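PDB 5IXH: YceI-like domain protein from Burkholderia cenocepacia BC7, which binds a long octaprenyl diphosphate inside a lipocalin-like beta barrel and probably captures antibiotics outside the bacterial cell. Local coordinates for residues A[45-51]-A[77-83]; A[6-12]-A[23-29]. All coordinates share one frame; numbering follows the deposited sequence.

Contact 1: A[45-51]-A[77-83]. With OTP ((2E,6E,10E,14E,18E,22E,26E)-3,7,11,15,19,23,27,31-octamethyldotriaconta-2,6,10,14,18,22,26,30-octaenyl trihydrogen diphosphate), chain C.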
loop_
_atom_site.group_PDB
_atom_site.type_symbol
_atom_site.label_atom_id
_atom_site.label_comp_id
_atom_site.label_asym_id
_atom_site.label_seq_id
_atom_site.Cartn_x
_atom_site.Cartn_y
_atom_site.Cartn_z
ATOM N N ALA A 45 -11.834 4.324 5.215
ATOM C CA ALA A 45 -10.427 4.677 5.234
ATOM C C ALA A 45 -10.002 5.052 3.851
ATOM O O ALA A 45 -10.500 4.497 2.861
ATOM C CB ALA A 45 -9.596 3.516 5.721
ATOM N N GLN A 46 -9.061 5.974 3.768
ATOM C CA GLN A 46 -8.429 6.287 2.501
ATOM C C GLN A 46 -6.958 6.525 2.737
ATOM O O GLN A 46 -6.559 6.965 3.828
ATOM C CB GLN A 46 -9.062 7.508 1.856
ATOM C CG GLN A 46 -9.001 8.759 2.688
ATOM C CD GLN A 46 -9.586 9.951 1.965
ATOM O OE1 GLN A 46 -8.880 10.912 1.652
ATOM N NE2 GLN A 46 -10.885 9.898 1.699
ATOM N N MET A 47 -6.154 6.250 1.713
ATOM C CA MET A 47 -4.734 6.542 1.738
ATOM C C MET A 47 -4.301 7.103 0.413
ATOM O O MET A 47 -4.758 6.649 -0.641
ATOM C CB MET A 47 -3.935 5.279 2.007
ATOM C CG MET A 47 -2.449 5.492 2.042
ATOM S SD MET A 47 -1.570 3.981 2.449
ATOM C CE MET A 47 -2.305 3.617 4.031
ATOM N N THR A 48 -3.394 8.067 0.455
ATOM C CA THR A 48 -2.811 8.685 -0.721
ATOM C C THR A 48 -1.319 8.642 -0.562
ATOM O O THR A 48 -0.770 9.219 0.385
ATOM C CB THR A 48 -3.278 10.112 -0.818
ATOM O OG1 THR A 48 -4.717 10.114 -0.837
ATOM C CG2 THR A 48 -2.745 10.767 -2.069
ATOM N N ILE A 49 -0.640 7.979 -1.482
ATOM C CA ILE A 49 0.805 7.825 -1.443
ATOM C C ILE A 49 1.462 8.704 -2.497
ATOM O O ILE A 49 1.030 8.718 -3.673
ATOM C CB ILE A 49 1.136 6.344 -1.708
ATOM C CG1 ILE A 49 0.642 5.431 -0.569
ATOM C CG2 ILE A 49 2.604 6.127 -1.985
ATOM C CD1 ILE A 49 1.692 4.997 0.429
ATOM N N ASP A 50 2.525 9.405 -2.090
ATOM C CA ASP A 50 3.398 10.149 -3.019
ATOM C C ASP A 50 4.437 9.173 -3.555
ATOM O O ASP A 50 5.380 8.808 -2.843
ATOM C CB ASP A 50 4.024 11.316 -2.258
ATOM C CG ASP A 50 5.180 11.996 -2.993
ATOM O OD1 ASP A 50 5.673 11.501 -4.019
ATOM O OD2 ASP A 50 5.622 13.052 -2.489
ATOM N N VAL A 51 4.266 8.693 -4.783
ATOM C CA VAL A 51 5.062 7.539 -5.218
ATOM C C VAL A 51 6.549 7.863 -5.396
ATOM O O VAL A 51 7.369 6.971 -5.230
ATOM C CB VAL A 51 4.488 6.813 -6.480
ATOM C CG1 VAL A 51 3.030 6.419 -6.251
ATOM C CG2 VAL A 51 4.612 7.647 -7.689
ATOM N N PRO A 77 1.730 10.971 -10.147
ATOM C CA PRO A 77 2.474 11.218 -8.909
ATOM C C PRO A 77 1.913 10.530 -7.669
ATOM O O PRO A 77 2.633 10.451 -6.671
ATOM C CB PRO A 77 2.428 12.736 -8.745
ATOM C CG PRO A 77 1.289 13.182 -9.612
ATOM C CD PRO A 77 1.172 12.200 -10.728
ATOM N N GLN A 78 0.668 10.112 -7.705
ATOM C CA GLN A 78 0.067 9.486 -6.539
ATOM C C GLN A 78 -0.468 8.116 -6.850
ATOM O O GLN A 78 -0.779 7.784 -8.003
ATOM C CB GLN A 78 -1.052 10.374 -5.955
ATOM C CG GLN A 78 -0.596 11.724 -5.449
ATOM C CD GLN A 78 -1.729 12.570 -4.923
ATOM O OE1 GLN A 78 -2.870 12.409 -5.315
ATOM N NE2 GLN A 78 -1.430 13.409 -3.952
ATOM N N ALA A 79 -0.588 7.306 -5.802
ATOM C CA ALA A 79 -1.364 6.063 -5.783
ATOM C C ALA A 79 -2.358 6.215 -4.648
ATOM O O ALA A 79 -2.062 6.866 -3.643
ATOM C CB ALA A 79 -0.449 4.884 -5.550
ATOM N N THR A 80 -3.540 5.642 -4.798
ATOM C CA THR A 80 -4.610 5.837 -3.821
ATOM C C THR A 80 -5.343 4.541 -3.500
ATOM O O THR A 80 -5.462 3.655 -4.318
ATOM C CB THR A 80 -5.653 6.862 -4.322
ATOM O OG1 THR A 80 -6.154 6.468 -5.604
ATOM C CG2 THR A 80 -5.035 8.243 -4.461
ATOM N N PHE A 81 -5.841 4.484 -2.277
ATOM C CA PHE A 81 -6.801 3.487 -1.850
ATOM C C PHE A 81 -7.962 4.198 -1.192
ATOM O O PHE A 81 -7.748 5.049 -0.326
ATOM C CB PHE A 81 -6.197 2.472 -0.875
ATOM C CG PHE A 81 -7.217 1.488 -0.364
ATOM C CD1 PHE A 81 -7.650 0.420 -1.148
ATOM C CD2 PHE A 81 -7.800 1.666 0.884
ATOM C CE1 PHE A 81 -8.626 -0.457 -0.683
ATOM C CE2 PHE A 81 -8.766 0.783 1.346
ATOM C CZ PHE A 81 -9.184 -0.264 0.565
ATOM N N VAL A 82 -9.189 3.862 -1.574
ATOM C CA VAL A 82 -10.385 4.418 -0.945
ATOM C C VAL A 82 -11.323 3.246 -0.638
ATOM O O VAL A 82 -11.750 2.533 -1.546
ATOM C CB VAL A 82 -11.092 5.451 -1.885
ATOM C CG1 VAL A 82 -12.379 5.973 -1.262
ATOM C CG2 VAL A 82 -10.159 6.608 -2.265
ATOM N N SER A 83 -11.645 3.054 0.632
ATOM C CA SER A 83 -12.515 1.953 1.016
ATOM C C SER A 83 -13.935 2.178 0.562
ATOM O O SER A 83 -14.398 3.311 0.443
ATOM C CB SER A 83 -12.518 1.743 2.515
ATOM O OG SER A 83 -13.141 2.825 3.201
HETATM O O7 OTP C . 20.939 -8.428 -9.975
HETATM P P2 OTP C . 19.669 -7.874 -10.587
HETATM O O5 OTP C . 19.938 -7.435 -12.010
HETATM O O6 OTP C . 18.591 -8.936 -10.580
HETATM O O4 OTP C . 19.168 -6.629 -9.741
HETATM P P1 OTP C . 18.063 -5.594 -10.225
HETATM O O2 OTP C . 18.703 -4.521 -11.077
HETATM O O3 OTP C . 16.991 -6.308 -11.020
HETATM O O1 OTP C . 17.436 -4.926 -8.927
HETATM C C40 OTP C . 16.039 -4.916 -8.686
HETATM C C39 OTP C . 15.884 -3.898 -7.560
HETATM C C37 OTP C . 14.698 -3.600 -6.955
HETATM C C38 OTP C . 14.772 -2.546 -5.850
HETATM C C36 OTP C . 13.346 -4.246 -7.335
HETATM C C35 OTP C . 12.301 -3.124 -7.504
HETATM C C34 OTP C . 10.880 -3.595 -7.143
HETATM C C32 OTP C . 9.913 -2.654 -6.875
HETATM C C33 OTP C . 10.228 -1.154 -6.928
HETATM C C31 OTP C . 8.485 -3.104 -6.518
HETATM C C30 OTP C . 7.469 -2.328 -7.382
HETATM C C29 OTP C . 6.453 -1.751 -6.390
HETATM C C27 OTP C . 5.102 -1.963 -6.508
HETATM C C28 OTP C . 4.441 -2.767 -7.629
HETATM C C26 OTP C . 4.235 -1.339 -5.413
HETATM C C25 OTP C . 2.993 -0.658 -6.002
HETATM C C24 OTP C . 2.341 -0.184 -4.698
HETATM C C22 OTP C . 2.109 1.139 -4.437
HETATM C C23 OTP C . 2.438 2.265 -5.422
HETATM C C21 OTP C . 1.465 1.460 -3.090
HETATM C C20 OTP C . -0.031 1.581 -3.378
HETATM C C19 OTP C . -0.729 1.361 -2.032
HETATM C C17 OTP C . -1.713 2.216 -1.580
HETATM C C18 OTP C . -2.146 3.418 -2.422
HETATM C C16 OTP C . -2.421 1.989 -0.234
HETATM C C15 OTP C . -1.799 0.840 0.582
HETATM C C14 OTP C . -2.792 0.464 1.693
HETATM C C12 OTP C . -3.836 -0.395 1.431
HETATM C C13 OTP C . -4.064 -1.041 0.059
HETATM C C11 OTP C . -4.833 -0.770 2.537
HETATM C C10 OTP C . -4.937 0.311 3.620
HETATM C C9 OTP C . -6.181 -0.084 4.431
HETATM C C7 OTP C . -6.758 0.780 5.325
HETATM C C8 OTP C . -6.181 2.178 5.552
HETATM C C6 OTP C . -8.009 0.291 6.080
HETATM C C5 OTP C . -7.911 0.637 7.567
HETATM C C4 OTP C . -8.855 -0.358 8.266
HETATM C C2 OTP C . -10.083 -0.032 8.795
HETATM C C3 OTP C . -10.881 -1.158 9.452
HETATM C C1 OTP C . -10.669 1.382 8.758
HETATM O O HOH W 1 5.057 11.630 -6.523
#

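Contact 2: A[6-12]-A[23-29]. With OTP ((2E,6E,10E,14E,18E,22E,26E)-3,7,11,15,19,23,27,31-octamethyldotriaconta-2,6,10,14,18,22,26,30-octaenyl trihydrogen diphosphate), chain C.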
loop_
_atom_site.group_PDB
_atom_site.type_symbol
_atom_site.label_atom_id
_atom_site.label_comp_id
_atom_site.label_asym_id
_atom_site.label_seq_id
_atom_site.Cartn_x
_atom_site.Cartn_y
_atom_site.Cartn_z
ATOM N N LEU A 6 1.959 9.986 10.142
ATOM C CA LEU A 6 2.967 9.460 9.225
ATOM C C LEU A 6 4.222 9.021 9.883
ATOM O O LEU A 6 4.789 8.001 9.516
ATOM C CB LEU A 6 3.340 10.496 8.138
ATOM C CG LEU A 6 4.612 10.271 7.265
ATOM C CD1 LEU A 6 4.534 8.986 6.455
ATOM C CD2 LEU A 6 4.843 11.443 6.321
ATOM N N ALA A 7 4.708 9.819 10.822
ATOM C CA ALA A 7 5.970 9.500 11.415
ATOM C C ALA A 7 5.871 8.178 12.149
ATOM O O ALA A 7 6.844 7.419 12.188
ATOM C CB ALA A 7 6.416 10.621 12.325
ATOM N N LYS A 8 4.698 7.881 12.728
ATOM C CA LYS A 8 4.487 6.641 13.468
ATOM C C LYS A 8 4.066 5.491 12.556
ATOM O O LYS A 8 4.112 4.336 12.950
ATOM C CB LYS A 8 3.430 6.852 14.557
ATOM C CG LYS A 8 3.915 7.730 15.696
ATOM C CD LYS A 8 2.815 7.989 16.713
ATOM C CE LYS A 8 3.373 8.776 17.898
ATOM N NZ LYS A 8 2.322 9.046 18.916
ATOM N N SER A 9 3.695 5.835 11.321
ATOM C CA SER A 9 3.092 4.894 10.377
ATOM C C SER A 9 4.101 4.517 9.301
ATOM O O SER A 9 5.121 5.206 9.094
ATOM C CB SER A 9 1.868 5.534 9.741
ATOM O OG SER A 9 0.868 5.777 10.722
ATOM N N LYS A 10 3.811 3.429 8.605
ATOM C CA LYS A 10 4.705 2.942 7.571
ATOM C C LYS A 10 3.913 2.255 6.496
ATOM O O LYS A 10 2.975 1.502 6.775
ATOM C CB LYS A 10 5.699 1.940 8.166
ATOM C CG LYS A 10 6.864 1.583 7.243
ATOM C CD LYS A 10 7.484 0.242 7.615
ATOM C CE LYS A 10 8.863 0.072 6.997
ATOM N NZ LYS A 10 9.367 -1.329 7.117
ATOM N N VAL A 11 4.276 2.525 5.250
ATOM C CA VAL A 11 3.757 1.789 4.113
ATOM C C VAL A 11 4.966 1.370 3.289
ATOM O O VAL A 11 5.792 2.206 2.925
ATOM C CB VAL A 11 2.828 2.638 3.251
ATOM C CG1 VAL A 11 2.304 1.822 2.057
ATOM C CG2 VAL A 11 1.648 3.134 4.076
ATOM N N SER A 12 5.056 0.076 3.014
ATOM C CA SER A 12 6.191 -0.474 2.292
ATOM C C SER A 12 5.733 -1.482 1.258
ATOM O O SER A 12 4.574 -1.901 1.251
ATOM C CB SER A 12 7.202 -1.110 3.251
ATOM O OG SER A 12 6.685 -2.253 3.884
ATOM N N GLU A 23 12.854 -4.651 0.061
ATOM C CA GLU A 23 11.786 -3.829 0.593
ATOM C C GLU A 23 12.112 -2.370 0.344
ATOM O O GLU A 23 13.276 -1.955 0.437
ATOM C CB GLU A 23 11.635 -4.090 2.089
ATOM C CG GLU A 23 10.517 -3.318 2.746
ATOM C CD GLU A 23 10.188 -3.843 4.132
ATOM O OE1 GLU A 23 10.998 -4.616 4.677
ATOM O OE2 GLU A 23 9.116 -3.488 4.664
ATOM N N GLY A 24 11.087 -1.609 -0.014
ATOM C CA GLY A 24 11.182 -0.171 -0.098
ATOM C C GLY A 24 10.039 0.417 0.704
ATOM O O GLY A 24 9.000 -0.235 0.911
ATOM N N ALA A 25 10.211 1.636 1.190
ATOM C CA ALA A 25 9.174 2.313 1.967
ATOM C C ALA A 25 8.823 3.650 1.368
ATOM O O ALA A 25 9.704 4.356 0.849
ATOM C CB ALA A 25 9.634 2.504 3.390
ATOM N N PHE A 26 7.549 4.009 1.406
ATOM C CA PHE A 26 7.113 5.310 0.946
ATOM C C PHE A 26 7.262 6.295 2.085
ATOM O O PHE A 26 6.669 6.124 3.154
ATOM C CB PHE A 26 5.678 5.250 0.470
ATOM C CG PHE A 26 5.485 4.377 -0.721
ATOM C CD1 PHE A 26 5.714 4.871 -2.005
ATOM C CD2 PHE A 26 5.067 3.061 -0.585
ATOM C CE1 PHE A 26 5.543 4.072 -3.120
ATOM C CE2 PHE A 26 4.886 2.262 -1.699
ATOM C CZ PHE A 26 5.115 2.755 -2.964
ATOM N N LYS A 27 8.080 7.314 1.894
ATOM C CA LYS A 27 8.370 8.228 2.976
ATOM C C LYS A 27 7.312 9.321 3.113
ATOM O O LYS A 27 7.235 9.980 4.144
ATOM C CB LYS A 27 9.747 8.830 2.773
ATOM C CG LYS A 27 10.872 7.797 2.815
ATOM C CD LYS A 27 10.861 7.002 4.128
ATOM C CE LYS A 27 12.033 6.038 4.230
ATOM N NZ LYS A 27 11.943 5.205 5.468
ATOM N N LYS A 28 6.501 9.504 2.084
ATOM C CA LYS A 28 5.463 10.526 2.113
ATOM C C LYS A 28 4.120 9.935 1.699
ATOM O O LYS A 28 3.945 9.436 0.568
ATOM C CB LYS A 28 5.790 11.684 1.188
ATOM C CG LYS A 28 7.014 12.496 1.597
ATOM C CD LYS A 28 7.222 13.673 0.633
ATOM C CE LYS A 28 8.588 14.331 0.792
ATOM N NZ LYS A 28 8.799 15.384 -0.248
ATOM N N PHE A 29 3.162 9.971 2.623
ATOM C CA PHE A 29 1.802 9.564 2.341
ATOM C C PHE A 29 0.893 10.221 3.335
ATOM O O PHE A 29 1.344 10.750 4.342
ATOM C CB PHE A 29 1.666 8.038 2.384
ATOM C CG PHE A 29 2.040 7.411 3.696
ATOM C CD1 PHE A 29 1.106 7.289 4.726
ATOM C CD2 PHE A 29 3.317 6.919 3.890
ATOM C CE1 PHE A 29 1.459 6.697 5.932
ATOM C CE2 PHE A 29 3.676 6.326 5.091
ATOM C CZ PHE A 29 2.740 6.208 6.111
HETATM O O7 OTP C . 20.939 -8.428 -9.975
HETATM P P2 OTP C . 19.669 -7.874 -10.587
HETATM O O5 OTP C . 19.938 -7.435 -12.010
HETATM O O6 OTP C . 18.591 -8.936 -10.580
HETATM O O4 OTP C . 19.168 -6.629 -9.741
HETATM P P1 OTP C . 18.063 -5.594 -10.225
HETATM O O2 OTP C . 18.703 -4.521 -11.077
HETATM O O3 OTP C . 16.991 -6.308 -11.020
HETATM O O1 OTP C . 17.436 -4.926 -8.927
HETATM C C40 OTP C . 16.039 -4.916 -8.686
HETATM C C39 OTP C . 15.884 -3.898 -7.560
HETATM C C37 OTP C . 14.698 -3.600 -6.955
HETATM C C38 OTP C . 14.772 -2.546 -5.850
HETATM C C36 OTP C . 13.346 -4.246 -7.335
HETATM C C35 OTP C . 12.301 -3.124 -7.504
HETATM C C34 OTP C . 10.880 -3.595 -7.143
HETATM C C32 OTP C . 9.913 -2.654 -6.875
HETATM C C33 OTP C . 10.228 -1.154 -6.928
HETATM C C31 OTP C . 8.485 -3.104 -6.518
HETATM C C30 OTP C . 7.469 -2.328 -7.382
HETATM C C29 OTP C . 6.453 -1.751 -6.390
HETATM C C27 OTP C . 5.102 -1.963 -6.508
HETATM C C28 OTP C . 4.441 -2.767 -7.629
HETATM C C26 OTP C . 4.235 -1.339 -5.413
HETATM C C25 OTP C . 2.993 -0.658 -6.002
HETATM C C24 OTP C . 2.341 -0.184 -4.698
HETATM C C22 OTP C . 2.109 1.139 -4.437
HETATM C C23 OTP C . 2.438 2.265 -5.422
HETATM C C21 OTP C . 1.465 1.460 -3.090
HETATM C C20 OTP C . -0.031 1.581 -3.378
HETATM C C19 OTP C . -0.729 1.361 -2.032
HETATM C C17 OTP C . -1.713 2.216 -1.580
HETATM C C18 OTP C . -2.146 3.418 -2.422
HETATM C C16 OTP C . -2.421 1.989 -0.234
HETATM C C15 OTP C . -1.799 0.840 0.582
HETATM C C14 OTP C . -2.792 0.464 1.693
HETATM C C12 OTP C . -3.836 -0.395 1.431
HETATM C C13 OTP C . -4.064 -1.041 0.059
HETATM C C11 OTP C . -4.833 -0.770 2.537
HETATM C C10 OTP C . -4.937 0.311 3.620
HETATM C C9 OTP C . -6.181 -0.084 4.431
HETATM C C7 OTP C . -6.758 0.780 5.325
HETATM C C8 OTP C . -6.181 2.178 5.552
HETATM C C6 OTP C . -8.009 0.291 6.080
HETATM C C5 OTP C . -7.911 0.637 7.567
HETATM C C4 OTP C . -8.855 -0.358 8.266
HETATM C C2 OTP C . -10.083 -0.032 8.795
HETATM C C3 OTP C . -10.881 -1.158 9.452
HETATM C C1 OTP C . -10.669 1.382 8.758
HETATM O O HOH W 2 6.708 4.501 5.347
#

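Contact 1: A[45-51]-A[77-83]
Phe81 and Met47 face each other as an antiparallel hydrogen-bonded pair, and both send their side chains to the barrel interior, onto the octaprenyl chain of OTP. The Phe81 side chain leaves the strand with CG anti to the backbone N (chi1 176°), which lays the ring alongside the lipid. Its CB meets C16 of OTP at 3.9 Å, CG and CD1 lie beside the methyl C13, CD2 is near C10 and C11, and CE2 reaches C9 at 4.1 Å; C11 lies over one ring face, offset toward the rim. Met47 brings its sulfur to the same isoprene stretch, SD to C16 at 3.4 Å. Val51 CG1 adds a methyl 3.9 Å from Ala79 CB. On the outer face, Thr48 CG2 rests against the amide end of Gln78. Of the paired backbone bonds the straightest is Ile49 N to Ala79 O (178° at the hydrogen). At one end Ser83 OG accepts from Ala45 N at 2.8 Å; at the other, a water donates to Asp50 OD1 and Pro77 O. N-H and C=O groups of the hydrogen-bonded pairs are largely taken up across the strands, while the side chains facing the lipid are hydrocarbon and thioether, suited to a polyprenyl tail.

Contact 2: A[6-12]-A[23-29]
Val11 CG2 sits squarely over the centre of the Phe29 ring, a CH-pi contact 3.8 Å from the centroid. Leu6 lies over the opposite face but is modelled too close, so its detail there is doubtful. Phe29 CG stands between its backbone N and carbonyl carbon (chi1 59°), a torsion that turns the ring back across the gap to 6-12; Ser9 CB meets its edge at CZ. Val11 is shared: its CG1 touches Phe26 CD2 at 4.0 Å, and its carbonyl O accepts from Phe26 N at 2.9 Å. A water bridges Val11 N and Phe26 O. Farther along, Glu23 OE2 accepts a 2.8 Å hydrogen bond from Ser12 OG through its anti lone pair. Lys10 NZ, whose chain runs against that of Glu23, adds a weak bond of 3.3 Å within a salt bridge to the same oxygen. Lys155 also pairs with it, so two ammonium groups probably help keep Glu23 ionised. Phe26 CZ touches methyl C23 of OTP. The contact is the open end of the hairpin of strands 10-15 and 22-34, with strand 151-160 bonded along 10-15 and Ile49 of strand 44-50 packed on Val11, Phe26 and Phe29.

From the N terminus, 6-12 leads into strand 10-15, and the chain turns back so that contact 2 closes the first hairpin against 23-29. Strand 22-34 runs on and the next turn leads to strand 44-50, where contact 1 opens; a 25-residue excursion holding helix 59-66 then returns to 77-83. The two closures follow one another in series, neither nested nor crossed. Their centres are 12 Å apart, joined by the pairing of 22-34 with 44-50: Asp50 N probably bonds to Lys28 O, and Thr48 O packs on Phe29 CB at 3.4 Å. Together they connect four successive neighbours of the antiparallel barrel wall, and both touch the OTP chain.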